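Local structure of capsid (4RDL) at residues Lys12-Pro17 and Glu244-Arg249; Ala253-Val258 and Phe296-Trp301. The protein forms the protruding domain of a norovirus capsid protein, which dimerises at the virion surface and binds host histo-blood group glycans such as the Lewis y tetrasaccharide. One frame throughout, in Å; residues are numbered along the deposited sequence.

In the fold
Both interactions lie in the part of the protruding domain built from the two ends of the chain, consistent with the P1 subdomain of noroviruses, away from the glycan pockets. Interaction 1 ties the N-terminal stretch to the loop between helix 235-244 and strand 252-258, bringing together segments more than 220 residues apart. It is partly buried: exposed charged and proline residues lie round buried Phe14 and Ala246, with a weak salt bridge, a weak arginine bond and a water. Interaction 2 pairs the strand reached next, 252-258, with strand 295-302 through an antiparallel ladder interrupted by a beta bulge, and is apolar on its buried face. The contacts meet at Phe14, whose ring reaches Phe298 and Trp301 of interaction 2.

Interaction 1: residues Lys12-Pro17 and Glu244-Arg249; sequences KPFSVP and EQAPTR
Lys12 stretches along the surface to Glu244, its CG anti to the backbone N (chi1 -169°) and the rest of the chain extended. A long, flexible residue suits this span, and the two side chains cross at about a right angle. The carboxylate meets it because the Glu244 chain bends at chi2 (-61°). The salt bridge between Lys12 NZ and Glu244 OE2 is long, 3.3 Å, and weak as a hydrogen bond. Glu244 OE1 lies against Lys12 CE, 3.0 Å away, and also takes a water: 2.8 Å from OE1, it donates to it, donates also to Pro13 O at 2.7 Å, and accepts from Ser15 OG at 2.9 Å. One water thus joins three residues, while His240 is a further hydrogen-bonding partner of Ser15 OG.

Ala246 lies at the centre, its methyl CB 3.6 Å from Phe14 CA and at the edge of the Phe14 ring; so small a side chain lets the two backbones come close. Farther along, Arg249 folds back through a bend at chi3, and its NH1 makes a weak, bent hydrogen bond to Lys12 O (2.9 Å, 127° at the hydrogen).

Gln245, with positive phi, is where the chain leaves helix 235-244 for this loop. Val16 and Pro17 continue over Phe237 of that helix, whereas the Phe14 ring touches Phe241 of the helix and Ala253 of strand 252-258 and meets Phe298 of strand 295-302 edge-to-face.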
# COMPACT_ATOMS: atom_id res chain seq x y z
N LYS A 12 -3.61 -3.78 28.00
CA LYS A 12 -3.17 -2.75 27.06
C LYS A 12 -4.33 -1.84 26.66
O LYS A 12 -5.37 -2.32 26.20
CB LYS A 12 -2.54 -3.38 25.82
CG LYS A 12 -1.82 -2.39 24.92
CD LYS A 12 -0.98 -3.10 23.87
CE LYS A 12 0.00 -2.15 23.21
NZ LYS A 12 0.85 -2.83 22.19
N PRO A 13 -4.15 -0.52 26.83
CA PRO A 13 -5.18 0.46 26.47
C PRO A 13 -5.43 0.51 24.97
O PRO A 13 -4.49 0.49 24.17
CB PRO A 13 -4.57 1.79 26.93
CG PRO A 13 -3.54 1.42 27.94
CD PRO A 13 -2.99 0.11 27.47
N PHE A 14 -6.71 0.57 24.60
CA PHE A 14 -7.11 0.73 23.21
C PHE A 14 -6.69 2.11 22.69
O PHE A 14 -6.59 3.06 23.45
CB PHE A 14 -8.62 0.55 23.08
CG PHE A 14 -9.13 0.69 21.68
CD1 PHE A 14 -8.95 -0.33 20.76
CD2 PHE A 14 -9.80 1.84 21.28
CE1 PHE A 14 -9.42 -0.21 19.46
CE2 PHE A 14 -10.27 1.97 19.99
CZ PHE A 14 -10.08 0.94 19.08
N SER A 15 -6.44 2.19 21.39
CA SER A 15 -6.12 3.46 20.75
C SER A 15 -6.37 3.31 19.26
O SER A 15 -6.50 2.19 18.75
CB SER A 15 -4.66 3.85 20.99
OG SER A 15 -3.79 2.92 20.37
N VAL A 16 -6.47 4.44 18.57
CA VAL A 16 -6.51 4.43 17.11
C VAL A 16 -5.31 5.21 16.59
O VAL A 16 -4.69 5.97 17.34
CB VAL A 16 -7.84 5.02 16.57
CG1 VAL A 16 -9.02 4.21 17.09
CG2 VAL A 16 -7.97 6.50 16.93
N PRO A 17 -4.96 5.04 15.30
CA PRO A 17 -3.80 5.76 14.80
C PRO A 17 -3.89 7.27 14.98
O PRO A 17 -4.95 7.88 14.81
CB PRO A 17 -3.78 5.40 13.31
CG PRO A 17 -4.46 4.08 13.23
CD PRO A 17 -5.54 4.14 14.28
N GLU A 244 -1.78 -3.90 18.10
CA GLU A 244 -2.06 -3.62 19.50
C GLU A 244 -2.72 -4.77 20.25
O GLU A 244 -2.38 -5.04 21.40
CB GLU A 244 -2.92 -2.36 19.63
CG GLU A 244 -2.23 -1.11 19.15
CD GLU A 244 -0.98 -0.81 19.94
OE1 GLU A 244 -1.10 -0.34 21.09
OE2 GLU A 244 0.13 -1.08 19.43
N GLN A 245 -3.68 -5.43 19.61
CA GLN A 245 -4.44 -6.49 20.27
C GLN A 245 -4.99 -6.01 21.62
O GLN A 245 -4.93 -6.73 22.62
CB GLN A 245 -3.56 -7.72 20.49
CG GLN A 245 -2.96 -8.29 19.22
CD GLN A 245 -3.95 -9.14 18.44
OE1 GLN A 245 -4.54 -10.07 18.99
NE2 GLN A 245 -4.12 -8.82 17.17
N ALA A 246 -5.52 -4.79 21.64
CA ALA A 246 -6.06 -4.23 22.88
C ALA A 246 -7.43 -4.83 23.17
O ALA A 246 -8.30 -4.84 22.31
CB ALA A 246 -6.17 -2.71 22.78
N PRO A 247 -7.61 -5.36 24.39
CA PRO A 247 -8.93 -5.91 24.74
C PRO A 247 -10.04 -4.87 24.63
O PRO A 247 -9.83 -3.70 24.97
CB PRO A 247 -8.74 -6.35 26.20
CG PRO A 247 -7.28 -6.67 26.28
CD PRO A 247 -6.61 -5.63 25.44
N THR A 248 -11.20 -5.30 24.16
CA THR A 248 -12.38 -4.46 24.06
C THR A 248 -13.05 -4.39 25.43
O THR A 248 -13.35 -5.43 26.02
CB THR A 248 -13.35 -5.01 23.01
OG1 THR A 248 -12.72 -4.99 21.72
CG2 THR A 248 -14.65 -4.20 22.96
N ARG A 249 -13.28 -3.19 25.93
CA ARG A 249 -13.74 -3.03 27.31
C ARG A 249 -15.04 -2.24 27.46
O ARG A 249 -15.34 -1.72 28.54
CB ARG A 249 -12.62 -2.41 28.16
CG ARG A 249 -11.34 -3.26 28.20
CD ARG A 249 -10.16 -2.50 28.81
NE ARG A 249 -9.86 -1.27 28.07
CZ ARG A 249 -8.94 -1.15 27.12
NH1 ARG A 249 -8.18 -2.18 26.75
NH2 ARG A 249 -8.78 0.04 26.53
O HOH W 1 -3.75 0.35 21.62

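Interaction 2: residues Ala253-Val258 and Phe296-Trp301; sequences ALLHYV and FVFISW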
# COMPACT_ATOMS: atom_id res chain seq x y z
N ALA A 253 -16.25 2.33 21.32
CA ALA A 253 -15.13 3.23 21.55
C ALA A 253 -15.50 4.61 21.04
O ALA A 253 -15.72 4.79 19.84
CB ALA A 253 -13.87 2.71 20.84
N LEU A 254 -15.56 5.59 21.94
CA LEU A 254 -15.84 6.97 21.55
C LEU A 254 -14.57 7.58 20.96
O LEU A 254 -13.51 7.56 21.61
CB LEU A 254 -16.28 7.80 22.77
CG LEU A 254 -16.44 9.31 22.52
CD1 LEU A 254 -17.58 9.58 21.54
CD2 LEU A 254 -16.67 10.06 23.83
N LEU A 255 -14.69 8.09 19.74
CA LEU A 255 -13.59 8.82 19.09
C LEU A 255 -13.97 10.27 18.90
O LEU A 255 -15.13 10.59 18.60
CB LEU A 255 -13.27 8.24 17.71
CG LEU A 255 -13.08 6.74 17.57
CD1 LEU A 255 -12.68 6.45 16.13
CD2 LEU A 255 -12.03 6.24 18.54
N HIS A 256 -12.98 11.15 19.04
CA HIS A 256 -13.13 12.52 18.59
C HIS A 256 -12.25 12.72 17.37
O HIS A 256 -11.10 12.28 17.35
CB HIS A 256 -12.76 13.51 19.69
CG HIS A 256 -13.81 13.62 20.74
ND1 HIS A 256 -13.70 14.46 21.83
CD2 HIS A 256 -15.01 13.00 20.87
CE1 HIS A 256 -14.77 14.34 22.58
NE2 HIS A 256 -15.59 13.47 22.02
N TYR A 257 -12.81 13.34 16.35
CA TYR A 257 -12.08 13.69 15.14
C TYR A 257 -11.63 15.12 15.35
O TYR A 257 -12.46 16.05 15.38
CB TYR A 257 -13.01 13.56 13.94
CG TYR A 257 -12.42 13.86 12.59
CD1 TYR A 257 -11.43 13.05 12.03
CD2 TYR A 257 -12.87 14.94 11.83
CE1 TYR A 257 -10.90 13.31 10.79
CE2 TYR A 257 -12.34 15.21 10.57
CZ TYR A 257 -11.36 14.39 10.06
OH TYR A 257 -10.83 14.64 8.81
N VAL A 258 -10.33 15.30 15.56
CA VAL A 258 -9.82 16.58 16.02
C VAL A 258 -8.96 17.33 15.01
O VAL A 258 -8.33 16.72 14.13
CB VAL A 258 -9.04 16.43 17.34
CG1 VAL A 258 -9.84 15.60 18.35
CG2 VAL A 258 -7.65 15.83 17.10
N PHE A 296 -8.25 11.10 14.27
CA PHE A 296 -9.13 10.41 15.21
C PHE A 296 -8.37 10.14 16.50
O PHE A 296 -7.23 9.69 16.47
CB PHE A 296 -9.69 9.10 14.64
CG PHE A 296 -10.59 9.30 13.46
CD1 PHE A 296 -11.95 9.50 13.64
CD2 PHE A 296 -10.08 9.28 12.16
CE1 PHE A 296 -12.80 9.69 12.56
CE2 PHE A 296 -10.92 9.47 11.07
CZ PHE A 296 -12.28 9.68 11.27
N VAL A 297 -9.02 10.44 17.62
CA VAL A 297 -8.45 10.18 18.94
C VAL A 297 -9.44 9.39 19.79
O VAL A 297 -10.60 9.79 19.96
CB VAL A 297 -8.10 11.50 19.66
CG1 VAL A 297 -7.50 11.21 21.03
CG2 VAL A 297 -7.15 12.34 18.83
N PHE A 298 -8.99 8.27 20.33
CA PHE A 298 -9.78 7.51 21.28
C PHE A 298 -9.93 8.26 22.61
O PHE A 298 -8.94 8.61 23.26
CB PHE A 298 -9.14 6.14 21.51
CG PHE A 298 -9.79 5.33 22.59
CD1 PHE A 298 -11.11 4.91 22.46
CD2 PHE A 298 -9.09 4.97 23.73
CE1 PHE A 298 -11.72 4.16 23.46
CE2 PHE A 298 -9.69 4.21 24.73
CZ PHE A 298 -11.00 3.81 24.59
N ILE A 299 -11.18 8.50 23.00
CA ILE A 299 -11.50 9.19 24.25
C ILE A 299 -11.72 8.18 25.37
O ILE A 299 -11.04 8.23 26.40
CB ILE A 299 -12.77 10.06 24.09
CG1 ILE A 299 -12.59 11.06 22.93
CG2 ILE A 299 -13.11 10.77 25.40
CD1 ILE A 299 -11.36 11.94 23.07
N SER A 300 -12.67 7.28 25.18
CA SER A 300 -12.96 6.26 26.18
C SER A 300 -13.94 5.23 25.64
O SER A 300 -14.59 5.46 24.62
CB SER A 300 -13.57 6.89 27.43
OG SER A 300 -14.92 7.23 27.19
N TRP A 301 -14.04 4.11 26.33
CA TRP A 301 -15.13 3.18 26.10
C TRP A 301 -16.41 3.81 26.66
O TRP A 301 -16.37 4.45 27.72
CB TRP A 301 -14.84 1.84 26.79
CG TRP A 301 -13.65 1.14 26.19
CD1 TRP A 301 -12.39 1.06 26.71
CD2 TRP A 301 -13.61 0.45 24.94
NE1 TRP A 301 -11.57 0.35 25.86
CE2 TRP A 301 -12.30 -0.04 24.77
CE3 TRP A 301 -14.57 0.19 23.95
CZ2 TRP A 301 -11.92 -0.78 23.64
CZ3 TRP A 301 -14.19 -0.54 22.84
CH2 TRP A 301 -12.88 -1.02 22.69
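Tyr257 and Phe296 are brought together by different first torsions: CG of Tyr257 is anti to its backbone N (chi1 -179°), while CG of Phe296 is anti to its carbonyl carbon. Tyr257 CD1 consequently sits over the centre of one face of the Phe296 ring, 3.6 Å from Phe296 CZ, with the ring planes inclined at 46°. On the other side of the sheet Ile299 also has CG1 anti to its carbonyl carbon, and this carbon lies squarely over the His256 ring, 3.6 Å from the ring centre, in a CH-pi contact. The isoleucine thereby covers one face of an imidazole whose NE2 is hydrogen-bonded to Glu268 on strand 265-272.

Strands 252-258 and 295-302 are antiparallel neighbours in a sheet consistent with the P1 subdomain of noroviruses. His256 and Val297 form a regular hydrogen-bonded pair, His256 N reaching Val297 O at 2.9 Å and Val297 N reaching His256 O at 2.8 Å. Toward Leu254 the register slips by a residue: Ile299 N donates to Leu254 O, but Leu254 N donates to Ser300 O, both at 2.9 Å. Two residues facing one, with Ile299 at psi -58°, mark a beta bulge.

Ala253, Leu255, Tyr257, Phe296, Phe298 and Trp301 line the same face, a largely apolar one, buried at the first four and less so at Phe298 and Trp301. Small Ala253 leaves room for two aromatic rings: its CB is 3.7 Å from Phe298 CE1 and 3.8 Å from Trp301 CZ3, the latter an off-centre CH-pi contact. Leu255 divides its branches, CD1 packing on Phe296 CD1 and CD2 at the edge of the Phe298 ring. Beneath this face, Met277 of strand 276-279 packs against Leu255 and Phe296, and Met36 of strand 35-38 touches both Tyr257 and Phe296.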